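Local coordinates for protein glycosyl hydrolase, family 8 (Clostridium perfringens, PDB 3REN) that acts as an alpha-amylase, probably cleaving alpha-linked glucans, and is built as an (alpha/alpha)6-barrel, at residues A[70-73]-A[79-82]; A[83-88]-A[133-138]; A[119-124]-A[241-246]; A[307-312]-A[323-328]. All coordinates share one frame; numbering follows the deposited sequence.

Interaction 1. Residues A[70-73]-A[79-82]; sequences LYSV and ELFD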
# COMPACT_ATOMS: atom_id res chain seq x y z
N LEU A 70 -5.37 -4.20 7.34
CA LEU A 70 -4.11 -3.94 8.04
C LEU A 70 -4.27 -2.95 9.20
O LEU A 70 -3.71 -3.16 10.31
CB LEU A 70 -3.03 -3.44 7.10
CG LEU A 70 -2.48 -4.48 6.13
CD1 LEU A 70 -1.54 -3.76 5.13
CD2 LEU A 70 -1.65 -5.48 6.97
N TYR A 71 -5.00 -1.86 8.93
CA TYR A 71 -5.32 -0.90 9.96
C TYR A 71 -6.04 -1.56 11.14
O TYR A 71 -5.73 -1.28 12.30
CB TYR A 71 -6.24 0.19 9.38
CG TYR A 71 -6.77 1.14 10.43
CD1 TYR A 71 -5.97 2.16 10.92
CD2 TYR A 71 -8.03 0.97 10.96
CE1 TYR A 71 -6.44 3.03 11.91
CE2 TYR A 71 -8.52 1.83 11.93
CZ TYR A 71 -7.72 2.85 12.40
OH TYR A 71 -8.20 3.74 13.34
N SER A 72 -7.06 -2.37 10.85
CA SER A 72 -7.84 -3.07 11.91
C SER A 72 -7.00 -3.95 12.82
O SER A 72 -7.18 -3.91 14.03
CB SER A 72 -8.93 -3.94 11.30
OG SER A 72 -9.82 -3.11 10.60
N VAL A 73 -6.10 -4.75 12.28
CA VAL A 73 -5.24 -5.58 13.09
C VAL A 73 -4.27 -4.76 13.93
O VAL A 73 -4.05 -5.03 15.05
CB VAL A 73 -4.60 -6.79 12.34
CG1 VAL A 73 -3.70 -6.37 11.30
CG2 VAL A 73 -3.98 -7.76 13.31
N GLU A 79 -13.59 -6.95 15.46
CA GLU A 79 -14.87 -6.67 14.78
C GLU A 79 -14.78 -5.95 13.41
O GLU A 79 -15.42 -6.35 12.45
CB GLU A 79 -15.76 -5.86 15.70
CG GLU A 79 -17.19 -5.85 15.30
CD GLU A 79 -18.08 -5.23 16.38
OE1 GLU A 79 -18.70 -4.17 16.09
OE2 GLU A 79 -18.14 -5.81 17.51
N LEU A 80 -14.00 -4.88 13.35
CA LEU A 80 -13.83 -4.14 12.14
C LEU A 80 -13.06 -5.00 11.14
O LEU A 80 -13.38 -5.00 9.94
CB LEU A 80 -13.11 -2.82 12.44
CG LEU A 80 -12.64 -1.90 11.33
CD1 LEU A 80 -13.84 -1.41 10.53
CD2 LEU A 80 -11.83 -0.74 11.94
N PHE A 81 -12.05 -5.73 11.64
CA PHE A 81 -11.29 -6.61 10.78
C PHE A 81 -12.21 -7.59 10.06
O PHE A 81 -12.19 -7.68 8.80
CB PHE A 81 -10.18 -7.35 11.54
CG PHE A 81 -9.29 -8.21 10.65
CD1 PHE A 81 -8.02 -7.75 10.25
CD2 PHE A 81 -9.71 -9.48 10.22
CE1 PHE A 81 -7.19 -8.52 9.42
CE2 PHE A 81 -8.88 -10.27 9.37
CZ PHE A 81 -7.62 -9.79 8.97
N ASP A 82 -13.05 -8.27 10.84
CA ASP A 82 -13.97 -9.27 10.31
C ASP A 82 -14.97 -8.70 9.34
O ASP A 82 -15.38 -9.38 8.38
CB ASP A 82 -14.68 -10.04 11.44
CG ASP A 82 -13.74 -11.07 12.12
OD1 ASP A 82 -12.76 -11.54 11.50
OD2 ASP A 82 -13.94 -11.40 13.30
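The Phe81 ring turns an edge, not a face, to the segment 70-73, with Ser72 CB and Val73 N lying there close to the ring plane. CD1 is the ring atom concerned and stands 4.1 Å from Val73 CB. Asp82 OD1 also lies in the ring plane at an edge of Phe81, and Phe81 forms edge-to-face pairs with Tyr135 and Trp130. The Tyr71 ring is also met at its edge, where Leu80 CD2 comes within 4.2 Å of Tyr71 CE2. Between these two rings sits Ser72, whose small side chain lets the backbones draw together until Ser72 CA and Phe81 CA are 5.1 Å apart. Its OG stands beside the backbone N (chi1 -63°), which puts it within reach of Met68 O one turn earlier; that hydrogen bond occupies the hydroxyl, while Leu80 CG packs on OG at 3.2 Å. Ser72 CB meets Phe81 CB at 3.6 Å. The Tyr71 hydroxyl is held elsewhere, by Glu23. As a worked example of close helix pairing, this is a helical hairpin: helix 62-74 turns tightly into helix 78-89, which runs back alongside it, as consecutive helices do in an (alpha/alpha)6-barrel.

Interaction 2. Residues A[83-88]-A[133-138]; sequences EHFDIV and FYYKFY. With EDO (1,2-ethanediol), chain H; EDO (1,2-ethanediol), chain I.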
# COMPACT_ATOMS: atom_id res chain seq x y z
N GLU A 83 -15.34 -7.44 9.55
CA GLU A 83 -16.34 -6.89 8.68
C GLU A 83 -15.77 -6.68 7.26
O GLU A 83 -16.46 -6.89 6.26
CB GLU A 83 -16.88 -5.59 9.29
CG GLU A 83 -17.85 -4.85 8.41
CD GLU A 83 -18.48 -3.66 9.14
OE1 GLU A 83 -18.54 -3.71 10.39
OE2 GLU A 83 -18.90 -2.69 8.46
N HIS A 84 -14.49 -6.29 7.18
CA HIS A 84 -13.85 -6.10 5.88
C HIS A 84 -13.37 -7.43 5.27
O HIS A 84 -13.48 -7.62 4.05
CB HIS A 84 -12.74 -5.04 5.97
CG HIS A 84 -13.32 -3.69 6.21
ND1 HIS A 84 -13.74 -2.88 5.18
CD2 HIS A 84 -13.69 -3.07 7.35
CE1 HIS A 84 -14.29 -1.79 5.68
NE2 HIS A 84 -14.29 -1.89 7.00
N PHE A 85 -12.86 -8.34 6.11
CA PHE A 85 -12.56 -9.71 5.66
C PHE A 85 -13.81 -10.37 5.01
O PHE A 85 -13.71 -10.95 3.95
CB PHE A 85 -12.00 -10.54 6.80
CG PHE A 85 -11.59 -11.93 6.42
CD1 PHE A 85 -11.01 -12.21 5.18
CD2 PHE A 85 -11.75 -12.98 7.32
CE1 PHE A 85 -10.64 -13.49 4.83
CE2 PHE A 85 -11.34 -14.27 6.97
CZ PHE A 85 -10.79 -14.51 5.70
N ASP A 86 -14.98 -10.24 5.63
CA ASP A 86 -16.21 -10.77 4.99
C ASP A 86 -16.49 -10.25 3.59
O ASP A 86 -16.94 -11.01 2.72
CB ASP A 86 -17.43 -10.52 5.85
CG ASP A 86 -17.50 -11.43 7.05
OD1 ASP A 86 -16.73 -12.42 7.17
OD2 ASP A 86 -18.32 -11.11 7.90
N ILE A 87 -16.27 -8.96 3.37
CA ILE A 87 -16.33 -8.40 2.00
C ILE A 87 -15.29 -9.02 1.05
O ILE A 87 -15.59 -9.33 -0.09
CB ILE A 87 -16.18 -6.86 2.03
CG1 ILE A 87 -17.46 -6.26 2.61
CG2 ILE A 87 -15.85 -6.30 0.63
CD1 ILE A 87 -17.24 -4.93 3.34
N VAL A 88 -14.05 -9.18 1.53
CA VAL A 88 -12.99 -9.80 0.71
C VAL A 88 -13.34 -11.27 0.31
O VAL A 88 -13.12 -11.69 -0.84
CB VAL A 88 -11.65 -9.71 1.48
CG1 VAL A 88 -10.64 -10.67 0.97
CG2 VAL A 88 -11.12 -8.27 1.36
N PHE A 133 -6.75 -19.70 13.84
CA PHE A 133 -6.23 -20.46 12.72
C PHE A 133 -6.98 -20.16 11.41
O PHE A 133 -6.40 -20.34 10.34
CB PHE A 133 -6.37 -21.95 12.99
CG PHE A 133 -7.78 -22.44 12.84
CD1 PHE A 133 -8.24 -22.91 11.61
CD2 PHE A 133 -8.67 -22.36 13.91
CE1 PHE A 133 -9.57 -23.31 11.45
CE2 PHE A 133 -10.02 -22.76 13.77
CZ PHE A 133 -10.46 -23.24 12.54
N TYR A 134 -8.27 -19.79 11.50
CA TYR A 134 -9.10 -19.59 10.31
C TYR A 134 -8.47 -18.57 9.33
O TYR A 134 -8.36 -18.85 8.13
CB TYR A 134 -10.54 -19.17 10.67
CG TYR A 134 -11.41 -19.14 9.44
CD1 TYR A 134 -12.11 -20.27 9.03
CD2 TYR A 134 -11.47 -17.99 8.64
CE1 TYR A 134 -12.87 -20.25 7.87
CE2 TYR A 134 -12.20 -17.96 7.47
CZ TYR A 134 -12.90 -19.08 7.09
OH TYR A 134 -13.64 -19.03 5.94
N TYR A 135 -8.07 -17.41 9.87
CA TYR A 135 -7.32 -16.41 9.12
C TYR A 135 -6.10 -17.00 8.39
O TYR A 135 -5.86 -16.70 7.21
CB TYR A 135 -6.85 -15.30 10.06
CG TYR A 135 -7.96 -14.55 10.78
CD1 TYR A 135 -9.07 -14.09 10.09
CD2 TYR A 135 -7.87 -14.27 12.16
CE1 TYR A 135 -10.07 -13.40 10.73
CE2 TYR A 135 -8.89 -13.55 12.82
CZ TYR A 135 -9.98 -13.12 12.11
OH TYR A 135 -11.02 -12.42 12.72
N LYS A 136 -5.32 -17.82 9.11
CA LYS A 136 -4.09 -18.41 8.59
C LYS A 136 -4.40 -19.40 7.45
O LYS A 136 -3.74 -19.37 6.41
CB LYS A 136 -3.32 -19.11 9.73
CG LYS A 136 -1.98 -19.73 9.37
CD LYS A 136 -1.40 -20.49 10.57
CE LYS A 136 -0.27 -21.40 10.15
NZ LYS A 136 0.30 -22.15 11.31
N PHE A 137 -5.40 -20.25 7.64
CA PHE A 137 -5.77 -21.23 6.63
C PHE A 137 -6.28 -20.55 5.38
O PHE A 137 -5.98 -20.98 4.27
CB PHE A 137 -6.88 -22.19 7.15
CG PHE A 137 -6.37 -23.28 8.03
CD1 PHE A 137 -5.15 -23.15 8.69
CD2 PHE A 137 -7.11 -24.45 8.22
CE1 PHE A 137 -4.66 -24.19 9.50
CE2 PHE A 137 -6.63 -25.47 9.06
CZ PHE A 137 -5.41 -25.33 9.69
N TYR A 138 -7.05 -19.50 5.57
CA TYR A 138 -7.58 -18.75 4.44
C TYR A 138 -6.40 -18.08 3.70
O TYR A 138 -6.34 -18.15 2.47
CB TYR A 138 -8.64 -17.76 4.91
CG TYR A 138 -9.58 -17.36 3.78
CD1 TYR A 138 -10.85 -17.96 3.67
CD2 TYR A 138 -9.23 -16.36 2.85
CE1 TYR A 138 -11.73 -17.59 2.67
CE2 TYR A 138 -10.12 -15.99 1.83
CZ TYR A 138 -11.35 -16.62 1.75
OH TYR A 138 -12.23 -16.29 0.74
C1 EDO H . -17.93 -2.17 5.32
O1 EDO H . -19.19 -2.44 5.97
C2 EDO H . -17.86 -0.70 4.90
O2 EDO H . -18.20 0.11 6.05
C1 EDO I . -15.67 1.35 8.19
O1 EDO I . -15.52 -0.07 8.26
C2 EDO I . -14.68 1.91 7.18
O2 EDO I . -15.12 1.57 5.87
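An aromatic cluster joins these two helices: Phe85 of helix 78-89 reaches across to Tyr135 and Tyr138 of helix 133-150, and Tyr134 adds a further touch at the side. The Phe85 edge points at the Tyr138 face, making an edge-to-face (T-shaped) pair with ring planes at 89° and centroids 5.0 Å apart. Phe85 CZ leads, poised 3.6 Å from Tyr138 CG and displaced from the middle of that ring toward its rim. Tyr135 approaches obliquely, with its CE1 3.8 Å from Phe85 CD2. Against Tyr134 the meeting is edge on edge, Phe85 CE2 to Tyr134 CE2 at 3.8 Å. With CG anti to the backbone N (chi1 -177°), the Phe85 ring extends toward helix 133-150, where it meets these three tyrosines. The segment axes approach no closer than 13.3 Å and run in similar directions, 30° apart, consistent with two helices of the same layer of the (alpha/alpha)6-barrel. Helix 113-130 fills in beside them, with Leu123 touching both Phe85 and Tyr135. The Tyr135 hydroxyl takes no part in the cluster and is bonded to Lys78. Elsewhere on helix 78-89, away from the Phe85 cluster, two ethanediol molecules probably derived from the crystallisation liquor are bound. O1 of one donates to Glu83 OE2 at 2.5 Å, and O1 of the other lies at the edge of the His84 ring, hydrogen-bonded to NE2 at 2.5 Å.

Interaction 3. Residues A[119-124]-A[241-246]; sequences IIKALL and RIEAGE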
# COMPACT_ATOMS: atom_id res chain seq x y z
N ILE A 119 -3.39 -8.77 1.57
CA ILE A 119 -4.43 -9.52 2.27
C ILE A 119 -3.89 -10.73 3.04
O ILE A 119 -4.29 -10.99 4.18
CB ILE A 119 -5.58 -9.88 1.29
CG1 ILE A 119 -6.34 -8.58 0.99
CG2 ILE A 119 -6.56 -10.95 1.93
CD1 ILE A 119 -7.31 -8.59 -0.16
N ILE A 120 -2.95 -11.46 2.44
CA ILE A 120 -2.28 -12.54 3.12
C ILE A 120 -1.59 -11.98 4.36
O ILE A 120 -1.68 -12.58 5.42
CB ILE A 120 -1.29 -13.27 2.21
CG1 ILE A 120 -2.03 -14.18 1.24
CG2 ILE A 120 -0.30 -14.11 3.04
CD1 ILE A 120 -1.36 -14.24 -0.18
N LYS A 121 -0.90 -10.84 4.23
CA LYS A 121 -0.18 -10.25 5.36
C LYS A 121 -1.15 -9.89 6.48
O LYS A 121 -0.90 -10.24 7.63
CB LYS A 121 0.57 -8.98 4.92
CG LYS A 121 1.44 -8.35 6.04
CD LYS A 121 2.01 -7.00 5.55
CE LYS A 121 3.20 -6.57 6.42
NZ LYS A 121 3.69 -5.13 6.19
N ALA A 122 -2.27 -9.22 6.17
CA ALA A 122 -3.28 -8.88 7.19
C ALA A 122 -3.83 -10.13 7.88
O ALA A 122 -4.03 -10.14 9.10
CB ALA A 122 -4.42 -8.11 6.56
N LEU A 123 -4.06 -11.18 7.11
CA LEU A 123 -4.55 -12.46 7.65
C LEU A 123 -3.54 -13.16 8.56
O LEU A 123 -3.90 -13.65 9.65
CB LEU A 123 -5.02 -13.38 6.52
CG LEU A 123 -6.34 -12.98 5.86
CD1 LEU A 123 -6.51 -13.76 4.57
CD2 LEU A 123 -7.53 -13.23 6.81
N LEU A 124 -2.27 -13.22 8.15
CA LEU A 124 -1.23 -13.82 8.98
C LEU A 124 -0.99 -12.99 10.25
O LEU A 124 -0.86 -13.55 11.34
CB LEU A 124 0.05 -14.06 8.20
CG LEU A 124 -0.10 -15.05 7.04
CD1 LEU A 124 1.21 -15.21 6.21
CD2 LEU A 124 -0.60 -16.41 7.57
N ARG A 241 11.40 -3.77 2.35
CA ARG A 241 12.74 -4.23 2.69
C ARG A 241 13.02 -4.15 4.19
O ARG A 241 13.53 -5.09 4.79
CB ARG A 241 13.76 -3.38 1.94
CG ARG A 241 13.94 -3.77 0.45
CD ARG A 241 15.00 -4.87 0.32
NE ARG A 241 16.33 -4.30 0.50
CZ ARG A 241 17.48 -4.98 0.44
NH1 ARG A 241 17.52 -6.29 0.25
NH2 ARG A 241 18.60 -4.31 0.64
N ILE A 242 12.74 -3.00 4.80
CA ILE A 242 13.12 -2.84 6.20
C ILE A 242 12.26 -3.67 7.13
O ILE A 242 12.78 -4.20 8.09
CB ILE A 242 13.21 -1.35 6.67
CG1 ILE A 242 11.84 -0.70 6.71
CG2 ILE A 242 14.19 -0.59 5.78
CD1 ILE A 242 11.86 0.84 6.86
N GLU A 243 10.95 -3.80 6.84
CA GLU A 243 10.04 -4.59 7.68
C GLU A 243 10.42 -6.04 7.65
O GLU A 243 10.12 -6.77 8.59
CB GLU A 243 8.56 -4.43 7.28
CG GLU A 243 7.98 -3.08 7.55
CD GLU A 243 6.52 -2.93 7.09
OE1 GLU A 243 5.86 -1.98 7.53
OE2 GLU A 243 6.01 -3.76 6.27
N ALA A 244 11.11 -6.47 6.59
CA ALA A 244 11.59 -7.84 6.47
C ALA A 244 13.00 -8.01 7.05
O ALA A 244 13.58 -9.08 6.96
CB ALA A 244 11.58 -8.26 4.99
N GLY A 245 13.56 -6.95 7.61
CA GLY A 245 14.89 -6.99 8.22
C GLY A 245 16.05 -6.69 7.27
O GLY A 245 17.20 -6.85 7.65
N GLU A 246 15.77 -6.29 6.04
CA GLU A 246 16.87 -5.99 5.09
C GLU A 246 17.41 -4.56 5.27
O GLU A 246 16.80 -3.75 5.99
CB GLU A 246 16.39 -6.18 3.64
CG GLU A 246 15.77 -7.52 3.33
CD GLU A 246 16.78 -8.68 3.31
OE1 GLU A 246 18.00 -8.43 3.10
OE2 GLU A 246 16.34 -9.84 3.50
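A single salt bridge, Glu243 to Lys121, links the end of helix 231-243 to helix 113-130. Arg241 opens the segment. Its guanidinium lies against Glu246, whose CB sits over one face of the flat group, but its salt bridges go to Glu248 and Glu201. Glu246 OE1 stands 3.6 Å from Arg241 NH1 but well out of the guanidinium plane, an attraction of charges with no N-H aimed at the oxygen. After Ile242 comes Glu243, which carries the contact. Its CG stands beside the backbone N (chi1 -68°) and the chain then runs extended, while Lys121 reaches the other way fully stretched, and the two side chains cross at about a right angle. Lys121 NZ donates to Glu243 OE2 at 2.7 Å, meeting it on the syn side but 32° out of the carboxylate plane. Glu243 OE1 is left 4.1 Å from Lys121 NZ, so one oxygen does nearly all the work. Ala244 and Gly245 then close the helix in a Schellman motif. Ala244 O accepts from Lys180. Gly245 N bonds back to Ile242 O at 2.9 Å, with the positive phi supplied by this glycine, and Glu246 N bonds back to Arg241 O at 2.8 Å. The start of helix 176-185 lies beside the salt bridge, with Thr178 against Lys121 and Pro177 against Glu243, while helix 188-201 packs on the far end of the segment through Tyr193, Asn197 and Glu201.

Interaction 4. Residues A[307-312]-A[323-328]; sequences DKLKYY and GGFGDE. With EDO (1,2-ethanediol), chain L.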
# COMPACT_ATOMS: atom_id res chain seq x y z
N ASP A 307 3.73 16.12 9.87
CA ASP A 307 3.36 17.51 9.73
C ASP A 307 2.79 17.78 8.35
O ASP A 307 1.83 18.51 8.24
CB ASP A 307 4.54 18.45 10.03
CG ASP A 307 4.80 18.59 11.53
OD1 ASP A 307 3.99 18.11 12.36
OD2 ASP A 307 5.85 19.16 11.89
N LYS A 308 3.36 17.17 7.31
CA LYS A 308 2.78 17.33 5.96
C LYS A 308 1.38 16.76 5.86
O LYS A 308 0.53 17.36 5.20
CB LYS A 308 3.65 16.70 4.86
CG LYS A 308 4.98 17.35 4.71
CD LYS A 308 4.84 18.73 4.15
CE LYS A 308 6.21 19.27 3.69
NZ LYS A 308 5.99 20.62 3.09
N LEU A 309 1.16 15.60 6.48
CA LEU A 309 -0.17 14.99 6.46
C LEU A 309 -1.16 15.84 7.24
O LEU A 309 -2.27 16.06 6.80
CB LEU A 309 -0.13 13.53 6.96
CG LEU A 309 0.62 12.48 6.13
CD1 LEU A 309 0.48 11.10 6.84
CD2 LEU A 309 0.02 12.39 4.72
N LYS A 310 -0.77 16.35 8.41
CA LYS A 310 -1.65 17.26 9.13
C LYS A 310 -2.04 18.50 8.32
O LYS A 310 -3.17 18.98 8.40
CB LYS A 310 -0.98 17.75 10.39
CG LYS A 310 -0.62 16.67 11.39
CD LYS A 310 -0.52 17.42 12.74
CE LYS A 310 0.66 17.01 13.50
NZ LYS A 310 0.46 17.72 14.79
N TYR A 311 -1.07 19.04 7.59
CA TYR A 311 -1.24 20.25 6.81
C TYR A 311 -2.23 20.04 5.68
O TYR A 311 -3.07 20.89 5.45
CB TYR A 311 0.09 20.68 6.19
CG TYR A 311 -0.04 21.96 5.41
CD1 TYR A 311 -0.09 23.20 6.08
CD2 TYR A 311 -0.10 21.95 4.02
CE1 TYR A 311 -0.21 24.37 5.37
CE2 TYR A 311 -0.20 23.11 3.31
CZ TYR A 311 -0.26 24.31 3.99
OH TYR A 311 -0.36 25.46 3.25
N TYR A 312 -2.11 18.91 4.97
CA TYR A 312 -2.99 18.64 3.82
C TYR A 312 -4.37 18.08 4.18
O TYR A 312 -5.29 18.16 3.35
CB TYR A 312 -2.28 17.74 2.80
CG TYR A 312 -1.27 18.54 2.05
CD1 TYR A 312 -1.68 19.58 1.20
CD2 TYR A 312 0.09 18.29 2.18
CE1 TYR A 312 -0.76 20.36 0.51
CE2 TYR A 312 1.02 19.05 1.50
CZ TYR A 312 0.58 20.10 0.66
OH TYR A 312 1.49 20.87 -0.03
N GLY A 323 -11.81 16.04 7.38
CA GLY A 323 -11.14 14.89 7.94
C GLY A 323 -10.35 14.15 6.87
O GLY A 323 -9.43 13.41 7.18
N GLY A 324 -10.74 14.35 5.61
CA GLY A 324 -10.12 13.64 4.49
C GLY A 324 -9.03 14.36 3.70
O GLY A 324 -8.64 15.48 4.02
N PHE A 325 -8.54 13.68 2.66
CA PHE A 325 -7.58 14.25 1.72
C PHE A 325 -8.20 14.27 0.32
O PHE A 325 -8.74 13.25 -0.15
CB PHE A 325 -6.30 13.43 1.68
CG PHE A 325 -5.51 13.48 2.96
CD1 PHE A 325 -5.87 12.69 4.04
CD2 PHE A 325 -4.41 14.32 3.07
CE1 PHE A 325 -5.15 12.74 5.24
CE2 PHE A 325 -3.69 14.37 4.26
CZ PHE A 325 -4.07 13.59 5.35
N GLY A 326 -8.13 15.44 -0.32
CA GLY A 326 -8.66 15.58 -1.67
C GLY A 326 -8.90 17.03 -2.03
O GLY A 326 -8.45 17.94 -1.34
N ASP A 327 -9.61 17.26 -3.12
CA ASP A 327 -9.72 18.59 -3.65
C ASP A 327 -11.08 19.12 -3.27
O ASP A 327 -12.08 18.67 -3.81
CB ASP A 327 -9.50 18.55 -5.17
CG ASP A 327 -9.43 19.96 -5.81
OD1 ASP A 327 -9.89 20.94 -5.18
OD2 ASP A 327 -8.94 20.07 -6.95
N GLU A 328 -11.11 20.05 -2.33
CA GLU A 328 -12.37 20.71 -1.91
C GLU A 328 -13.20 21.31 -3.04
O GLU A 328 -14.42 21.38 -2.91
CB GLU A 328 -12.11 21.81 -0.88
CG GLU A 328 -11.70 21.33 0.48
CD GLU A 328 -11.61 22.46 1.49
OE1 GLU A 328 -12.64 23.13 1.77
OE2 GLU A 328 -10.50 22.67 2.01
C1 EDO L . -8.89 23.62 4.66
O1 EDO L . -9.98 22.84 5.19
C2 EDO L . -7.74 23.67 5.66
O2 EDO L . -7.26 22.34 5.89
O HOH W 1 -5.77 17.20 0.91
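The loop between the last two helices of the (alpha/alpha)6-barrel folds back on the end of helix 299-312, and Phe325 packs against its last turn. The ring comes edge first: Leu309 O lies near the ring plane, 3.4 Å from Phe325 CE2 and equally close to CZ. A carbonyl oxygen facing ring C-H groups in this way is consistent with a weak electrostatic attraction. Around that edge the contact is apolar, with Tyr312 CB 3.9 Å and Leu309 CD2 4.2 Å from the same Phe325 CE2. Phe325 CG sits beside its own backbone N (chi1 -67°), a setting that carries the ring toward the helix although the CB itself points alongside it. Helix 335-346 covers the ring too, through Ala341 and Phe345, and Asn338 accepts from Phe325 N, so this helix contacts the side chain and also bonds the backbone. In the loop backbone, Gly323 (phi 100°) and Gly326 (phi 161°) take positive phi angles suited to glycine. Past Phe325, a single water ties the loop to the helix end, donating to Tyr312 O at 2.7 Å and accepting from Gly326 N at 3.2 Å.

How the interactions relate
From the N terminus, interaction 1 comes first and closes the short turn between helices 62-74 and 78-89. Interaction 2 starts on the same second helix and spans 44 residues to reach helix 133-150. Before it closes, interaction 3 has begun on helix 113-130, so their segments alternate and the two contacts cross; interaction 3 closes a span of 116 residues at the end of helix 231-243. These three touch one another: Leu123 touches both Phe81 and Phe85, and Tyr135 links interaction 2 to interaction 1. Interaction 4 follows in series, closing a ten-residue loop near the C terminus, across the chain's centre from interaction 3, their own centres about 27 Å apart.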